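Local coordinates for concanavalin B (Canavalia ensiformis, PDB 6CAF), which may act as a carbohydrate-binding seed protein and belongs to glycosyl hydrolase family 18, with a chitinase-like fold, at residues Y115-A120 with L162-L167. Numbering follows the deposited sequence.
Sequences YSACSA and LNWDNL
Where two neighbouring helices of the TIM barrel begin, on the side where the parallel strands end, Ala117 sits between the indole of Trp164 and the side chain of Asn163. Its CB lies over the six-membered ring of Trp164 as a CH-pi contact, 3.9 Å from the ring centroid and 11° off the normal. The same methyl meets Asn163, CB to CB at 3.6 Å. The side chains of Tyr115 and Trp164 cross at about a right angle, and Trp164 CH2 comes to the edge of the Tyr115 ring, near its plane, 3.9 Å from Tyr115 CD1.

No direct hydrogen bond crosses the contact; a water does the bridging. Above the same indole face as the methyl, it accepts from Ala117 N at 2.9 Å and donates to Leu162 O at 2.7 Å, satisfying both backbone atoms. Within 115-120, Ser116 OG accepts from Cys118 N in an ST turn.

The Asn163 amide lies against the backbone of Cys118 and Ser119; its CG, anti to the carbonyl carbon (chi1 -63°), comes to 3.6 Å from Ser119 CA. Asn163 stands at the N-cap position of helix 164-178, but its side chain makes no capping bond. In the modelled conformer of Asn166, one of two, ND2 donates to Asn163 OD1 at 2.8 Å, on a lone pair and in the plane of both amides, and lies beside the methyl of Ala120.

Ser119 caps helix 120-135 through Tyr122 N, and the disulfide from Cys118 to Cys66 ties this turn to the chain just beyond strand 55-64. Trp164 NE1 bonds to Asp160 O, and Phe64 of that strand touches both Trp164 and Tyr115. From here helices 120-135 and 164-178 pack together, Leu167 against Leu126.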
loop_
_atom_site.group_PDB
_atom_site.type_symbol
_atom_site.label_atom_id
_atom_site.label_comp_id
_atom_site.label_asym_id
_atom_site.label_seq_id
_atom_site.Cartn_x
_atom_site.Cartn_y
_atom_site.Cartn_z
ATOM N N TYR A 115 -2.785 16.491 -3.367
ATOM C CA TYR A 115 -3.182 15.575 -4.409
ATOM C C TYR A 115 -4.687 15.489 -4.530
ATOM O O TYR A 115 -5.407 15.439 -3.540
ATOM C CB TYR A 115 -2.537 14.202 -4.207
ATOM C CG TYR A 115 -2.733 13.545 -2.872
ATOM C CD1 TYR A 115 -3.812 12.710 -2.633
ATOM C CD2 TYR A 115 -1.811 13.714 -1.836
ATOM C CE1 TYR A 115 -3.965 12.063 -1.440
ATOM C CE2 TYR A 115 -1.977 13.060 -0.644
ATOM C CZ TYR A 115 -3.051 12.233 -0.435
ATOM O OH TYR A 115 -3.217 11.529 0.737
ATOM N N SER A 116 -5.122 15.426 -5.782
ATOM C CA SER A 116 -6.519 15.367 -6.130
ATOM C C SER A 116 -6.700 14.654 -7.444
ATOM O O SER A 116 -5.915 14.867 -8.364
ATOM C CB SER A 116 -7.099 16.781 -6.271
ATOM O OG SER A 116 -8.481 16.731 -6.606
ATOM N N ALA A 117 -7.738 13.830 -7.526
ATOM C CA ALA A 117 -8.111 13.233 -8.780
ATOM C C ALA A 117 -8.869 14.207 -9.695
ATOM O O ALA A 117 -9.073 13.905 -10.876
ATOM C CB ALA A 117 -8.912 11.975 -8.535
ATOM N N CYS A 118 -9.267 15.352 -9.126
ATOM C CA CYS A 118 -9.741 16.549 -9.858
ATOM C C CYS A 118 -11.123 16.453 -10.473
ATOM O O CYS A 118 -12.001 17.258 -10.159
ATOM C CB CYS A 118 -8.706 16.937 -10.974
ATOM S SG CYS A 118 -9.269 18.201 -12.161
ATOM N N SER A 119 -11.268 15.570 -11.449
ATOM C CA SER A 119 -12.475 15.518 -12.263
ATOM C C SER A 119 -12.531 14.186 -12.989
ATOM O O SER A 119 -11.528 13.445 -13.067
ATOM C CB SER A 119 -12.485 16.635 -13.302
ATOM O OG SER A 119 -11.461 16.413 -14.260
ATOM N N ALA A 120 -13.666 13.905 -13.604
ATOM C CA ALA A 120 -13.772 12.690 -14.368
ATOM C C ALA A 120 -12.760 12.690 -15.529
ATOM O O ALA A 120 -12.178 11.658 -15.880
ATOM C CB ALA A 120 -15.194 12.519 -14.887
ATOM N N LEU A 162 -13.772 13.353 -3.989
ATOM C CA LEU A 162 -14.365 13.021 -5.262
ATOM C C LEU A 162 -13.333 12.423 -6.215
ATOM O O LEU A 162 -12.136 12.625 -6.077
ATOM C CB LEU A 162 -15.014 14.259 -5.895
ATOM C CG LEU A 162 -16.255 14.798 -5.193
ATOM C CD1 LEU A 162 -16.783 15.999 -5.959
ATOM C CD2 LEU A 162 -17.337 13.766 -5.056
ATOM N N ASN A 163 -13.838 11.689 -7.200
ATOM C CA ASN A 163 -13.087 11.252 -8.361
ATOM C C ASN A 163 -12.050 10.152 -8.132
ATOM O O ASN A 163 -11.455 9.694 -9.085
ATOM C CB ASN A 163 -12.482 12.434 -9.116
ATOM C CG ASN A 163 -13.556 13.332 -9.670
ATOM O OD1 ASN A 163 -14.360 12.890 -10.480
ATOM N ND2 ASN A 163 -13.638 14.548 -9.169
ATOM N N TRP A 164 -11.899 9.662 -6.898
ATOM C CA TRP A 164 -11.029 8.501 -6.684
ATOM C C TRP A 164 -11.648 7.249 -7.284
ATOM O O TRP A 164 -10.937 6.376 -7.812
ATOM C CB TRP A 164 -10.734 8.317 -5.178
ATOM C CG TRP A 164 -10.051 9.511 -4.623
ATOM C CD1 TRP A 164 -10.582 10.425 -3.782
ATOM C CD2 TRP A 164 -8.753 9.990 -4.976
ATOM N NE1 TRP A 164 -9.702 11.439 -3.587
ATOM C CE2 TRP A 164 -8.572 11.205 -4.325
ATOM C CE3 TRP A 164 -7.716 9.503 -5.802
ATOM C CZ2 TRP A 164 -7.391 11.943 -4.448
ATOM C CZ3 TRP A 164 -6.570 10.221 -5.922
ATOM C CH2 TRP A 164 -6.421 11.436 -5.255
ATOM N N ASP A 165 -12.973 7.150 -7.214
ATOM C CA ASP A 165 -13.677 6.109 -7.914
ATOM C C ASP A 165 -13.457 6.197 -9.407
ATOM O O ASP A 165 -13.190 5.181 -10.049
ATOM C CB ASP A 165 -15.181 6.036 -7.549
ATOM C CG ASP A 165 -15.933 7.329 -7.746
ATOM O OD1 ASP A 165 -15.358 8.413 -7.958
ATOM O OD2 ASP A 165 -17.171 7.247 -7.646
ATOM N N ASN A 166 -13.507 7.382 -9.974
ATOM C CA ASN A 166 -13.262 7.530 -11.398
ATOM C C ASN A 166 -11.826 7.131 -11.770
ATOM O O ASN A 166 -11.607 6.482 -12.785
ATOM C CB ASN A 166 -13.576 8.965 -11.840
ATOM C CG ASN A 166 -15.053 9.257 -11.803
ATOM O OD1 ASN A 166 -15.859 8.374 -12.128
ATOM N ND2 ASN A 166 -15.426 10.481 -11.396
ATOM N N LEU A 167 -10.856 7.517 -10.950
ATOM C CA LEU A 167 -9.468 7.146 -11.239
ATOM C C LEU A 167 -9.326 5.633 -11.273
ATOM O O LEU A 167 -8.677 5.044 -12.163
ATOM C CB LEU A 167 -8.543 7.785 -10.220
ATOM C CG LEU A 167 -7.063 7.449 -10.395
ATOM C CD1 LEU A 167 -6.513 7.837 -11.744
ATOM C CD2 LEU A 167 -6.237 8.082 -9.279
HETATM O O HOH W 1 -9.938 14.084 -5.662
#